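Local coordinates for putative tagatose-6-phosphate ketose/aldose isomerase (Escherichia coli, PDB 3C3J), which is a putative isomerase with two SIS domains, alpha/beta folds that each hold a five-stranded parallel sheet, at residues T16-E19 against I20-P24; R331-I334 against D335-A339. All coordinates share one frame; numbering follows the deposited sequence.

Contact 1 of 2, residues T16-E19 against I20-P24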
loop_
_atom_site.group_PDB
_atom_site.type_symbol
_atom_site.label_atom_id
_atom_site.label_comp_id
_atom_site.label_asym_id
_atom_site.label_seq_id
_atom_site.Cartn_x
_atom_site.Cartn_y
_atom_site.Cartn_z
ATOM N N THR A 16 15.570 15.154 -17.150
ATOM C CA THR A 16 14.934 15.028 -15.836
ATOM C C THR A 16 15.009 16.365 -15.094
ATOM O O THR A 16 14.001 16.817 -14.537
ATOM C CB THR A 16 15.512 13.834 -15.022
ATOM O OG1 THR A 16 15.393 12.628 -15.799
ATOM C CG2 THR A 16 14.749 13.635 -13.701
ATOM N N GLU A 17 16.166 17.030 -15.138
ATOM C CA GLU A 17 16.286 18.330 -14.489
ATOM C C GLU A 17 15.372 19.369 -15.123
ATOM O O GLU A 17 14.721 20.140 -14.410
ATOM C CB GLU A 17 17.725 18.849 -14.482
ATOM C CG GLU A 17 17.802 20.199 -13.798
ATOM C CD GLU A 17 19.186 20.802 -13.765
ATOM O OE1 GLU A 17 20.102 20.268 -14.439
ATOM O OE2 GLU A 17 19.337 21.832 -13.076
ATOM N N GLU A 18 15.337 19.393 -16.458
ATOM C CA GLU A 18 14.457 20.284 -17.202
ATOM C C GLU A 18 12.994 20.092 -16.789
ATOM O O GLU A 18 12.258 21.047 -16.593
ATOM C CB GLU A 18 14.608 20.025 -18.699
ATOM C CG GLU A 18 13.981 21.104 -19.601
ATOM C CD GLU A 18 12.495 20.906 -19.899
ATOM O OE1 GLU A 18 12.064 19.747 -20.041
ATOM O OE2 GLU A 18 11.754 21.928 -20.000
ATOM N N GLU A 19 12.615 18.828 -16.655
ATOM C CA GLU A 19 11.257 18.429 -16.327
ATOM C C GLU A 19 10.902 18.762 -14.871
ATOM O O GLU A 19 9.770 19.145 -14.563
ATOM C CB GLU A 19 11.065 16.936 -16.705
ATOM C CG GLU A 19 11.022 16.825 -18.260
ATOM C CD GLU A 19 11.391 15.494 -18.867
ATOM O OE1 GLU A 19 11.630 14.483 -18.134
ATOM O OE2 GLU A 19 11.434 15.486 -20.136
ATOM N N ILE A 20 11.867 18.643 -13.981
ATOM C CA ILE A 20 11.660 19.067 -12.599
ATOM C C ILE A 20 11.441 20.573 -12.550
ATOM O O ILE A 20 10.473 21.062 -11.953
ATOM C CB ILE A 20 12.833 18.687 -11.678
ATOM C CG1 ILE A 20 12.910 17.170 -11.511
ATOM C CG2 ILE A 20 12.672 19.375 -10.315
ATOM C CD1 ILE A 20 14.257 16.684 -10.951
ATOM N N ARG A 21 12.316 21.323 -13.217
ATOM C CA ARG A 21 12.270 22.784 -13.112
ATOM C C ARG A 21 11.045 23.432 -13.771
ATOM O O ARG A 21 10.624 24.496 -13.322
ATOM C CB ARG A 21 13.551 23.395 -13.658
ATOM C CG ARG A 21 14.762 23.088 -12.817
ATOM C CD ARG A 21 15.970 23.808 -13.372
ATOM N NE ARG A 21 17.199 23.628 -12.589
ATOM C CZ ARG A 21 17.472 24.277 -11.458
ATOM N NH1 ARG A 21 16.586 25.085 -10.914
ATOM N NH2 ARG A 21 18.632 24.085 -10.841
ATOM N N HIS A 22 10.486 22.828 -14.826
ATOM C CA HIS A 22 9.302 23.394 -15.495
ATOM C C HIS A 22 7.947 23.046 -14.856
ATOM O O HIS A 22 6.889 23.407 -15.379
ATOM C CB HIS A 22 9.327 23.167 -17.028
ATOM C CG HIS A 22 9.031 21.771 -17.501
ATOM N ND1 HIS A 22 8.148 20.912 -16.883
ATOM C CD2 HIS A 22 9.464 21.119 -18.609
ATOM C CE1 HIS A 22 8.061 19.793 -17.584
ATOM N NE2 HIS A 22 8.858 19.891 -18.632
ATOM N N GLN A 23 7.981 22.391 -13.698
ATOM C CA GLN A 23 6.752 21.992 -13.004
ATOM C C GLN A 23 5.813 23.137 -12.583
ATOM O O GLN A 23 4.637 23.123 -12.993
ATOM C CB GLN A 23 7.096 21.096 -11.836
ATOM C CG GLN A 23 7.341 19.667 -12.292
ATOM C CD GLN A 23 7.815 18.792 -11.152
ATOM O OE1 GLN A 23 8.859 19.069 -10.531
ATOM N NE2 GLN A 23 7.050 17.755 -10.846
ATOM N N PRO A 24 6.306 24.130 -11.801
ATOM C CA PRO A 24 5.397 25.222 -11.408
ATOM C C PRO A 24 4.676 25.870 -12.609
ATOM O O PRO A 24 3.459 26.060 -12.580
ATOM C CB PRO A 24 6.334 26.202 -10.659
ATOM C CG PRO A 24 7.413 25.384 -10.198
ATOM C CD PRO A 24 7.640 24.329 -11.208
#

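Contact 2 of 2, residues R331-I334 against D335-A339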
loop_
_atom_site.group_PDB
_atom_site.type_symbol
_atom_site.label_atom_id
_atom_site.label_comp_id
_atom_site.label_asym_id
_atom_site.label_seq_id
_atom_site.Cartn_x
_atom_site.Cartn_y
_atom_site.Cartn_z
ATOM N N ARG A 331 1.072 30.950 2.810
ATOM C CA ARG A 331 -0.167 30.685 3.538
ATOM C C ARG A 331 -0.211 29.224 4.020
ATOM O O ARG A 331 0.622 28.395 3.622
ATOM C CB ARG A 331 -1.368 30.935 2.654
ATOM C CG ARG A 331 -1.427 29.984 1.443
ATOM C CD ARG A 331 -2.796 29.883 0.925
ATOM N NE ARG A 331 -2.848 29.271 -0.402
ATOM C CZ ARG A 331 -3.056 27.971 -0.634
ATOM N NH1 ARG A 331 -3.223 27.104 0.361
ATOM N NH2 ARG A 331 -3.116 27.544 -1.877
ATOM N N HIS A 332 -1.185 28.916 4.868
ATOM C CA HIS A 332 -1.376 27.520 5.314
ATOM C C HIS A 332 -1.718 26.690 4.082
ATOM O O HIS A 332 -2.539 27.112 3.265
ATOM C CB HIS A 332 -2.512 27.402 6.334
ATOM C CG HIS A 332 -2.752 26.002 6.793
ATOM N ND1 HIS A 332 -3.764 25.221 6.281
ATOM C CD2 HIS A 332 -2.080 25.219 7.671
ATOM C CE1 HIS A 332 -3.725 24.024 6.844
ATOM N NE2 HIS A 332 -2.720 23.998 7.699
ATOM N N PHE A 333 -1.043 25.554 3.933
ATOM C CA PHE A 333 -1.327 24.575 2.896
ATOM C C PHE A 333 -1.961 23.347 3.552
ATOM O O PHE A 333 -1.569 22.939 4.646
ATOM C CB PHE A 333 -0.031 24.092 2.210
ATOM C CG PHE A 333 0.507 24.992 1.121
ATOM C CD1 PHE A 333 0.233 26.356 1.082
ATOM C CD2 PHE A 333 1.386 24.457 0.160
ATOM C CE1 PHE A 333 0.769 27.160 0.085
ATOM C CE2 PHE A 333 1.946 25.248 -0.816
ATOM C CZ PHE A 333 1.641 26.617 -0.850
ATOM N N ILE A 334 -2.903 22.725 2.866
ATOM C CA ILE A 334 -3.410 21.431 3.277
ATOM C C ILE A 334 -2.455 20.331 2.760
ATOM O O ILE A 334 -1.535 20.613 1.970
ATOM C CB ILE A 334 -4.856 21.206 2.809
ATOM C CG1 ILE A 334 -4.970 21.235 1.284
ATOM C CG2 ILE A 334 -5.822 22.247 3.451
ATOM C CD1 ILE A 334 -6.400 20.905 0.752
ATOM N N ASP A 335 -2.626 19.094 3.218
ATOM C CA ASP A 335 -1.609 18.089 2.919
ATOM C C ASP A 335 -1.500 17.745 1.439
ATOM O O ASP A 335 -0.402 17.489 0.958
ATOM C CB ASP A 335 -1.743 16.845 3.793
ATOM C CG ASP A 335 -1.098 17.018 5.172
ATOM O OD1 ASP A 335 -0.252 17.937 5.351
ATOM O OD2 ASP A 335 -1.427 16.224 6.088
ATOM N N VAL A 336 -2.608 17.770 0.707
ATOM C CA VAL A 336 -2.515 17.480 -0.727
ATOM C C VAL A 336 -1.733 18.586 -1.472
ATOM O O VAL A 336 -1.113 18.311 -2.510
ATOM C CB VAL A 336 -3.891 17.207 -1.399
ATOM C CG1 VAL A 336 -4.537 15.887 -0.856
ATOM C CG2 VAL A 336 -4.860 18.448 -1.279
ATOM N N GLU A 337 -1.785 19.825 -0.968
ATOM C CA GLU A 337 -0.942 20.923 -1.477
ATOM C C GLU A 337 0.519 20.743 -1.113
ATOM O O GLU A 337 1.384 20.904 -1.970
ATOM C CB GLU A 337 -1.453 22.276 -0.997
ATOM C CG GLU A 337 -2.840 22.617 -1.595
ATOM C CD GLU A 337 -3.407 23.927 -1.056
ATOM O OE1 GLU A 337 -3.192 24.185 0.150
ATOM O OE2 GLU A 337 -4.080 24.671 -1.826
ATOM N N GLN A 338 0.778 20.401 0.151
ATOM C CA GLN A 338 2.132 20.068 0.637
ATOM C C GLN A 338 2.859 18.970 -0.131
ATOM O O GLN A 338 4.084 18.990 -0.217
ATOM C CB GLN A 338 2.076 19.578 2.087
ATOM C CG GLN A 338 1.851 20.651 3.131
ATOM C CD GLN A 338 2.567 20.317 4.435
ATOM O OE1 GLN A 338 2.347 19.250 5.062
ATOM N NE2 GLN A 338 3.425 21.208 4.845
ATOM N N ALA A 339 2.111 17.978 -0.612
ATOM C CA ALA A 339 2.677 16.860 -1.354
ATOM C C ALA A 339 3.579 17.385 -2.477
ATOM O O ALA A 339 4.657 16.857 -2.705
ATOM C CB ALA A 339 1.564 15.962 -1.943
#

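Contact 1 of 2, residues T16-E19 against I20-P24
Arg21 lies alongside Glu17, one helical turn earlier, and the two side chains point the same way. Arg21 CG stands anti to the carbonyl carbon (chi1 -68°), which keeps the start of the chain over the backbone oxygen of the preceding turn: CB is 3.5 Å from Glu17 O and CG is 3.4 Å from it. CD has moved on to the carboxylate, 3.9 Å from Glu17 OE2. Extended as far as NE, the chain then brings its guanidinium side-on to that one oxygen. NE gives the straighter bond, 2.8 Å to Glu17 OE2 at an N-H...O angle of 164°, and NH2 adds a longer, more bent one of 3.3 Å to the same Glu17 OE2. The oxygen lies in the guanidinium plane, while the carboxylate is turned 41° from it. Glu17 OE1 has its own hydrogen bond, with Thr12 OG1, and Arg21 NH2 also donates to Gly212 O. This i to i+4 salt bridge spans the last turn of helix 15-21; the chain leaves helical phi/psi at His22, which is at the N-cap position of helix 23-49. His22 N still donates a hydrogen bond to Glu18 O, and its ring takes Glu19 CA over one face in a CH-pi contact, 3.7 Å from the ring centroid. Toward helix 335-356, where Thr16 touches Leu351 and Ile20 touches Thr348, Ile20 CD1 meets Thr16 CG2 at 4.1 Å.

Contact 2 of 2, residues R331-I334 against D335-A339
Glu337 reaches back from the first turn of its helix to meet Arg331, the two side chains crossing at about a right angle. With CG anti to its own carbonyl carbon (chi1 -66°) and an extended chain beyond, Glu337 sets its carboxylate beside the loop. Arg331 grips it end-on: NH1 donates to Glu337 OE1 at 2.9 Å and NH2 to Glu337 OE2 at 3.0 Å. The first bond uses the syn side of OE1, whereas NH2 comes to OE2 from above the carboxylate plane, in keeping with the 42° between the two flat groups. Arg331 NH1 also donates to His332 O, which helps to fix the guanidinium's rotation, and Arg331 NE forms a salt bridge with Asp199. Phe333 lies against this pair: its CE1 sits over the centre of the guanidinium face, 3.9 Å above the plane, and its CD2 is 3.8 Å from Glu337 CB. Ile334 holds CG1 between its backbone N and carbonyl carbon (chi1 61°), a rotamer that brings Ile334 CD1 to within 3.5 Å of Val336 CG2, the two side chains lying side by side. Ile334 N donates to Glu337 OE1 at 3.1 Å on the anti side, from the opposite face of the carboxylate plane to Arg331 NH1. A bond from the N-cap amide to the side chain three residues on, at the start of helix 335-356, is one half of a capping box.

How the contacts relate
Contact 1 and contact 2 do not touch: their centres are 20 Å apart and their nearest atoms about 9 Å, with the centre of contact 1 about 15 Å and that of contact 2 about 13 Å from the centre of the chain. Two helices connect them. Helix 335-356 starts in contact 2, and farther along it Met344, Thr348 and Leu351 meet side chains of contact 1. Helix 198-210 serves both as well, with Asp199 and Val200 meeting 331-339 near one end and Leu208 meeting Ile20 near the other. The linker between the last strand of the second parallel sheet and its following helix is thus tied, through that helix, to the junction of helices 15-21 and 23-49.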